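Local structure of proline dipeptidase (Streptococcus agalactiae, 3OOO) at residues A[32-37]-A[53-58]. The protein is probably a manganese-dependent M24B-family metallopeptidase, represented here by its N-terminal creatinase/prolidase domain. Residues are numbered along the deposited sequence; the frame is centred on the assembly and turned at random.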
loop_
_atom_site.group_PDB
_atom_site.type_symbol
_atom_site.label_atom_id
_atom_site.label_comp_id
_atom_site.label_asym_id
_atom_site.label_seq_id
_atom_site.Cartn_x
_atom_site.Cartn_y
_atom_site.Cartn_z
ATOM N N THR A 32 -21.159 -2.089 3.982
ATOM C CA THR A 32 -21.703 -2.270 5.337
ATOM C C THR A 32 -22.434 -1.070 5.937
ATOM O O THR A 32 -23.200 -1.233 6.888
ATOM C CB THR A 32 -20.601 -2.656 6.360
ATOM O OG1 THR A 32 -19.729 -1.537 6.575
ATOM C CG2 THR A 32 -19.799 -3.875 5.897
ATOM N N GLY A 33 -22.169 0.128 5.420
ATOM C CA GLY A 33 -22.686 1.362 6.016
ATOM C C GLY A 33 -21.859 1.891 7.177
ATOM O O GLY A 33 -22.204 2.909 7.784
ATOM N N PHE A 34 -20.767 1.193 7.492
ATOM C CA PHE A 34 -19.852 1.604 8.551
ATOM C C PHE A 34 -18.619 2.242 7.927
ATOM O O PHE A 34 -17.907 1.587 7.159
ATOM C CB PHE A 34 -19.464 0.390 9.413
ATOM C CG PHE A 34 -18.395 0.678 10.443
ATOM C CD1 PHE A 34 -18.699 1.356 11.624
ATOM C CD2 PHE A 34 -17.082 0.253 10.238
ATOM C CE1 PHE A 34 -17.714 1.620 12.575
ATOM C CE2 PHE A 34 -16.088 0.507 11.188
ATOM C CZ PHE A 34 -16.405 1.196 12.360
ATOM N N PHE A 35 -18.395 3.518 8.240
ATOM C CA PHE A 35 -17.191 4.223 7.805
ATOM C C PHE A 35 -16.198 4.425 8.935
ATOM O O PHE A 35 -16.524 5.026 9.962
ATOM C CB PHE A 35 -17.496 5.593 7.180
ATOM C CG PHE A 35 -16.273 6.257 6.595
ATOM C CD1 PHE A 35 -15.954 6.080 5.254
ATOM C CD2 PHE A 35 -15.414 7.017 7.397
ATOM C CE1 PHE A 35 -14.814 6.669 4.704
ATOM C CE2 PHE A 35 -14.268 7.606 6.858
ATOM C CZ PHE A 35 -13.970 7.430 5.512
ATOM N N CYS A 36 -14.977 3.945 8.717
ATOM C CA CYS A 36 -13.855 4.230 9.601
ATOM C C CYS A 36 -12.587 4.247 8.764
ATOM O O CYS A 36 -12.327 3.308 8.011
ATOM C CB CYS A 36 -13.733 3.162 10.693
ATOM S SG CYS A 36 -12.295 3.367 11.784
ATOM N N ASP A 37 -11.813 5.322 8.868
ATOM C CA ASP A 37 -10.459 5.308 8.334
ATOM C C ASP A 37 -9.487 5.210 9.502
ATOM O O ASP A 37 -9.260 6.197 10.206
ATOM C CB ASP A 37 -10.158 6.539 7.471
ATOM C CG ASP A 37 -8.816 6.427 6.743
ATOM O OD1 ASP A 37 -7.996 5.544 7.090
ATOM O OD2 ASP A 37 -8.570 7.225 5.811
ATOM N N PRO A 53 -19.630 -12.536 7.398
ATOM C CA PRO A 53 -18.395 -11.752 7.465
ATOM C C PRO A 53 -17.984 -11.464 8.901
ATOM O O PRO A 53 -18.802 -11.570 9.818
ATOM C CB PRO A 53 -18.765 -10.430 6.786
ATOM C CG PRO A 53 -19.985 -10.697 6.017
ATOM C CD PRO A 53 -20.704 -11.812 6.695
ATOM N N ILE A 54 -16.718 -11.104 9.085
ATOM C CA ILE A 54 -16.203 -10.705 10.387
ATOM C C ILE A 54 -15.445 -9.399 10.219
ATOM O O ILE A 54 -14.579 -9.288 9.356
ATOM C CB ILE A 54 -15.279 -11.794 10.991
ATOM C CG1 ILE A 54 -16.044 -13.113 11.123
ATOM C CG2 ILE A 54 -14.728 -11.342 12.352
ATOM C CD1 ILE A 54 -15.227 -14.272 11.623
ATOM N N LEU A 55 -15.786 -8.413 11.045
ATOM C CA LEU A 55 -15.147 -7.104 10.992
ATOM C C LEU A 55 -14.171 -6.919 12.153
ATOM O O LEU A 55 -14.515 -7.165 13.307
ATOM C CB LEU A 55 -16.224 -6.008 10.981
ATOM C CG LEU A 55 -15.794 -4.545 11.059
ATOM C CD1 LEU A 55 -14.899 -4.160 9.908
ATOM C CD2 LEU A 55 -17.013 -3.656 11.075
ATOM N N PHE A 56 -12.945 -6.517 11.827
ATOM C CA PHE A 56 -11.901 -6.249 12.814
ATOM C C PHE A 56 -11.608 -4.761 12.796
ATOM O O PHE A 56 -11.344 -4.216 11.736
ATOM C CB PHE A 56 -10.638 -7.046 12.449
ATOM C CG PHE A 56 -9.469 -6.830 13.385
ATOM C CD1 PHE A 56 -9.540 -7.217 14.717
ATOM C CD2 PHE A 56 -8.281 -6.277 12.917
ATOM C CE1 PHE A 56 -8.459 -7.041 15.573
ATOM C CE2 PHE A 56 -7.191 -6.090 13.772
ATOM C CZ PHE A 56 -7.278 -6.481 15.100
ATOM N N VAL A 57 -11.649 -4.113 13.956
ATOM C CA VAL A 57 -11.421 -2.665 14.046
ATOM C C VAL A 57 -10.584 -2.321 15.273
ATOM O O VAL A 57 -10.413 -3.159 16.151
ATOM C CB VAL A 57 -12.759 -1.863 14.117
ATOM C CG1 VAL A 57 -13.488 -1.897 12.782
ATOM C CG2 VAL A 57 -13.653 -2.362 15.259
ATOM N N PRO A 58 -10.062 -1.084 15.349
ATOM C CA PRO A 58 -9.458 -0.690 16.622
ATOM C C PRO A 58 -10.503 -0.746 17.732
ATOM O O PRO A 58 -11.692 -0.506 17.479
ATOM C CB PRO A 58 -9.013 0.753 16.372
ATOM C CG PRO A 58 -8.856 0.846 14.896
ATOM C CD PRO A 58 -9.919 -0.035 14.322
#
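Phe34 carries this contact, its ring atoms CD2 and CE2 meeting two aliphatic side chains of strand 54-58. Leu55 meets it with one methyl, Leu55 CD2 lying 4.0 Å from Phe34 CD2, and Val57 with one branch, Val57 CG1 standing 3.9 Å from Phe34 CE2. Both methyls approach the ring obliquely, at ordinary van der Waals distances. Leu55 and Val57 are two apart on the strand and so emerge from the same side of the sheet, offering neighbouring methyls to a single wide ring; beta-branched Val57 suits the extended backbone and puts CG1 at the ring. The intervening Phe56 turns to the other side, where it meets Phe74 and Tyr76. Phe34 leaves its backbone toward the strand, and with CG anti to the backbone N (chi1 173°) the ring is carried beside Leu55 and Val57. Arg64 and Ser68 of helix 62-68 also touch Phe34, while Leu45 of the adjacent strand 44-48 packs on Leu55.

Hydrogen bonding serves the loop itself. Where helix 25-32 gives way to the loop, Thr32 OG1 accepts from Phe34 N at 3.1 Å with an N-H...O angle of 158°, forming an ST turn, and also bonds to Val28 O within the helix. Gly33, lacking a CB, takes a positive phi (83°) without crowding the carbonyl oxygen of Thr32.

No hydrogen bond joins the two segments: the strand's backbone is paired with strands 44-48 and 73-76. In this creatinase/prolidase N-terminal domain the loop therefore covers part of the mixed sheet through buried apolar packing, while local polar bonding shapes the turn that leads into Phe34.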